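Local coordinates for protein N-(5'-phosphoribosyl)anthranilate isomerase (Pyrococcus furiosus, PDB 4AAJ) that catalyses the isomerisation of N-(5-phospho-beta-D-ribosyl)anthranilate to 1-(2-carboxyphenylamino)-1-deoxy-D-ribulose 5-phosphate, the third step from chorismate to tryptophan, at residues P57-K60 with A61-I65. Numbering follows the deposited sequence.
Sequences PLEK and AREII. With SO4 (sulfate ion), chain D.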
ATOM      1  N   PRO A  57      10.433   2.024 -14.961  1.00 26.99           N
ATOM      2  CA  PRO A  57      11.060   0.869 -15.566  1.00 28.39           C
ATOM      3  C   PRO A  57      11.670  -0.047 -14.494  1.00 26.65           C
ATOM      4  O   PRO A  57      11.930   0.419 -13.378  1.00 28.52           O
ATOM      5  CB  PRO A  57      12.182   1.477 -16.438  1.00 28.47           C
ATOM      6  CG  PRO A  57      11.899   2.932 -16.524  1.00 29.45           C
ATOM      7  CD  PRO A  57      11.087   3.298 -15.324  1.00 29.32           C
ATOM      8  N   LEU A  58      11.896  -1.312 -14.829  1.00 27.81           N
ATOM      9  CA  LEU A  58      12.428  -2.290 -13.871  1.00 28.72           C
ATOM     10  C   LEU A  58      13.820  -1.903 -13.350  1.00 30.55           C
ATOM     11  O   LEU A  58      14.141  -2.154 -12.178  1.00 28.35           O
ATOM     12  CB  LEU A  58      12.429  -3.698 -14.451  1.00 31.43           C
ATOM     13  CG  LEU A  58      11.037  -4.284 -14.768  1.00 30.72           C
ATOM     14  CD1 LEU A  58      11.148  -5.665 -15.386  1.00 32.59           C
ATOM     15  CD2 LEU A  58      10.115  -4.293 -13.555  1.00 30.79           C
ATOM     16  N   GLU A  59      14.634  -1.269 -14.196  1.00 29.92           N
ATOM     17  CA  GLU A  59      15.963  -0.802 -13.736  1.00 30.70           C
ATOM     18  C   GLU A  59      15.847   0.239 -12.616  1.00 28.64           C
ATOM     19  O   GLU A  59      16.598   0.184 -11.636  1.00 29.81           O
ATOM     20  CB  GLU A  59      16.791  -0.242 -14.914  1.00 32.05           C
ATOM     21  CG  GLU A  59      18.017   0.581 -14.494  1.00 33.83           C
ATOM     22  CD  GLU A  59      19.022  -0.195 -13.653  1.00 34.03           C
ATOM     23  OE1 GLU A  59      19.200  -1.410 -13.879  1.00 34.93           O
ATOM     24  OE2 GLU A  59      19.654   0.430 -12.765  1.00 33.79           O
ATOM     25  N   LYS A  60      14.906   1.170 -12.737  1.00 27.64           N
ATOM     26  CA  LYS A  60      14.713   2.191 -11.719  1.00 29.37           C
ATOM     27  C   LYS A  60      14.169   1.563 -10.423  1.00 29.13           C
ATOM     28  O   LYS A  60      14.610   1.914  -9.325  1.00 27.56           O
ATOM     29  CB  LYS A  60      13.813   3.312 -12.224  1.00 30.70           C
ATOM     30  CG  LYS A  60      13.677   4.511 -11.290  1.00 32.52           C
ATOM     31  CD  LYS A  60      15.014   5.096 -10.836  1.00 39.10           C
ATOM     32  CE  LYS A  60      15.655   5.973 -11.899  1.00 41.71           C
ATOM     33  NZ  LYS A  60      16.899   6.620 -11.384  1.00 43.68           N
ATOM     34  N   ALA A  61      13.237   0.615 -10.568  1.00 29.27           N
ATOM     35  CA  ALA A  61      12.740  -0.152  -9.410  1.00 29.24           C
ATOM     36  C   ALA A  61      13.896  -0.870  -8.699  1.00 28.96           C
ATOM     37  O   ALA A  61      14.022  -0.788  -7.480  1.00 28.91           O
ATOM     38  CB  ALA A  61      11.666  -1.151  -9.844  1.00 26.83           C
ATOM     39  N   ARG A  62      14.736  -1.562  -9.471  1.00 29.51           N
ATOM     40  CA  ARG A  62      15.925  -2.257  -8.961  1.00 32.93           C
ATOM     41  C   ARG A  62      16.820  -1.325  -8.151  1.00 31.64           C
ATOM     42  O   ARG A  62      17.259  -1.685  -7.037  1.00 30.38           O
ATOM     43  CB  ARG A  62      16.709  -2.815 -10.142  1.00 37.28           C
ATOM     44  CG  ARG A  62      17.434  -4.127  -9.923  1.00 42.05           C
ATOM     45  CD  ARG A  62      17.379  -4.971 -11.198  1.00 45.20           C
ATOM     46  NE  ARG A  62      17.727  -4.240 -12.427  1.00 47.31           N
ATOM     47  CZ  ARG A  62      17.245  -4.509 -13.645  1.00 48.87           C
ATOM     48  NH1 ARG A  62      16.366  -5.486 -13.836  1.00 46.91           N
ATOM     49  NH2 ARG A  62      17.638  -3.783 -14.688  1.00 47.60           N
ATOM     50  N   GLU A  63      17.090  -0.139  -8.698  1.00 29.40           N
ATOM     51  CA  GLU A  63      17.907   0.879  -8.010  1.00 32.11           C
ATOM     52  C   GLU A  63      17.312   1.337  -6.686  1.00 31.32           C
ATOM     53  O   GLU A  63      18.030   1.522  -5.700  1.00 30.80           O
ATOM     54  CB  GLU A  63      18.077   2.108  -8.882  1.00 33.63           C
ATOM     55  CG  GLU A  63      18.927   1.874 -10.107  1.00 34.57           C
ATOM     56  CD  GLU A  63      18.968   3.074 -11.030  1.00 35.35           C
ATOM     57  OE1 GLU A  63      18.557   4.186 -10.622  1.00 36.88           O
ATOM     58  OE2 GLU A  63      19.432   2.899 -12.171  1.00 38.70           O
ATOM     59  N   ILE A  64      16.000   1.544  -6.670  1.00 28.82           N
ATOM     60  CA  ILE A  64      15.336   2.032  -5.459  1.00 27.48           C
ATOM     61  C   ILE A  64      15.369   0.932  -4.399  1.00 28.11           C
ATOM     62  O   ILE A  64      15.706   1.211  -3.232  1.00 29.17           O
ATOM     63  CB  ILE A  64      13.907   2.531  -5.752  1.00 28.85           C
ATOM     64  CG1 ILE A  64      13.969   3.922  -6.400  1.00 28.36           C
ATOM     65  CG2 ILE A  64      13.078   2.643  -4.480  1.00 28.50           C
ATOM     66  CD1 ILE A  64      12.758   4.266  -7.247  1.00 29.56           C
ATOM     67  N   ILE A  65      15.049  -0.293  -4.811  1.00 26.15           N
ATOM     68  CA  ILE A  65      15.039  -1.463  -3.909  1.00 27.12           C
ATOM     69  C   ILE A  65      16.426  -1.728  -3.304  1.00 28.83           C
ATOM     70  O   ILE A  65      16.556  -1.916  -2.088  1.00 28.40           O
ATOM     71  CB  ILE A  65      14.493  -2.719  -4.623  1.00 27.51           C
ATOM     72  CG1 ILE A  65      12.994  -2.512  -4.939  1.00 28.25           C
ATOM     73  CG2 ILE A  65      14.749  -3.985  -3.806  1.00 28.27           C
ATOM     74  CD1 ILE A  65      12.394  -3.558  -5.863  1.00 27.25           C
TER
HETATM   75  S   SO4 D1209      17.464   9.799  -9.206  0.50 44.03           S
HETATM   76  O1  SO4 D1209      17.137   8.355  -9.302  0.50 41.68           O
HETATM   77  O2  SO4 D1209      18.935   9.941  -9.224  0.50 42.24           O
HETATM   78  O3  SO4 D1209      16.958  10.407  -7.962  0.50 41.96           O
HETATM   79  O4  SO4 D1209      16.861  10.492 -10.369  0.50 42.93           O
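The first turns of an amphipathic barrel helix, 58-67, carry a charged network on their outer side, in which Glu59, Lys60, Arg62 and Glu63 meet at i to i+3 and i to i+4 spacing. Pro57 holds the N-cap position, and Pro57 O accepts Ala61 N at 3.1 Å. Glu59 has CG anti to the backbone N (chi1 165°) and bends at chi2, which makes its side chain cross that of Arg62 at about a right angle, with carboxylate and guanidinium planes 60° apart. There Glu59 OE1 lies in the guanidinium plane and receives Arg62 NH2 at 3.0 Å in a salt bridge, the donor coming from the anti side and tilted out of the carboxylate plane. Leu58 O lies over the centre of one guanidinium face, while Arg62 NH1 bonds Arg90 O of helix 81-91. On the other branch, Glu59 OE2 lies 2.5 Å from Glu63 OE2, a separation that suggests a shared proton. Glu63 OE1 takes Lys60 NZ on its syn side at 3.0 Å, again tilted from the carboxylate plane, and the same ammonium reaches SO4 O1 at 2.7 Å. That sulfate, probably from the crystallisation liquor, is also held by the amides of Leu31 and Glu32. A methionine in place of Lys60 would probably leave Glu63 OE1 and the sulfate without this cationic partner. On the inner side, Ala61 and Ile64 pack on Val46 of strand 43-47, and Ile64 also touches Val72. Salt bridges outside and aliphatic packing inside characterise this helix of a beta-alpha-beta unit in the eight-stranded TIM barrel.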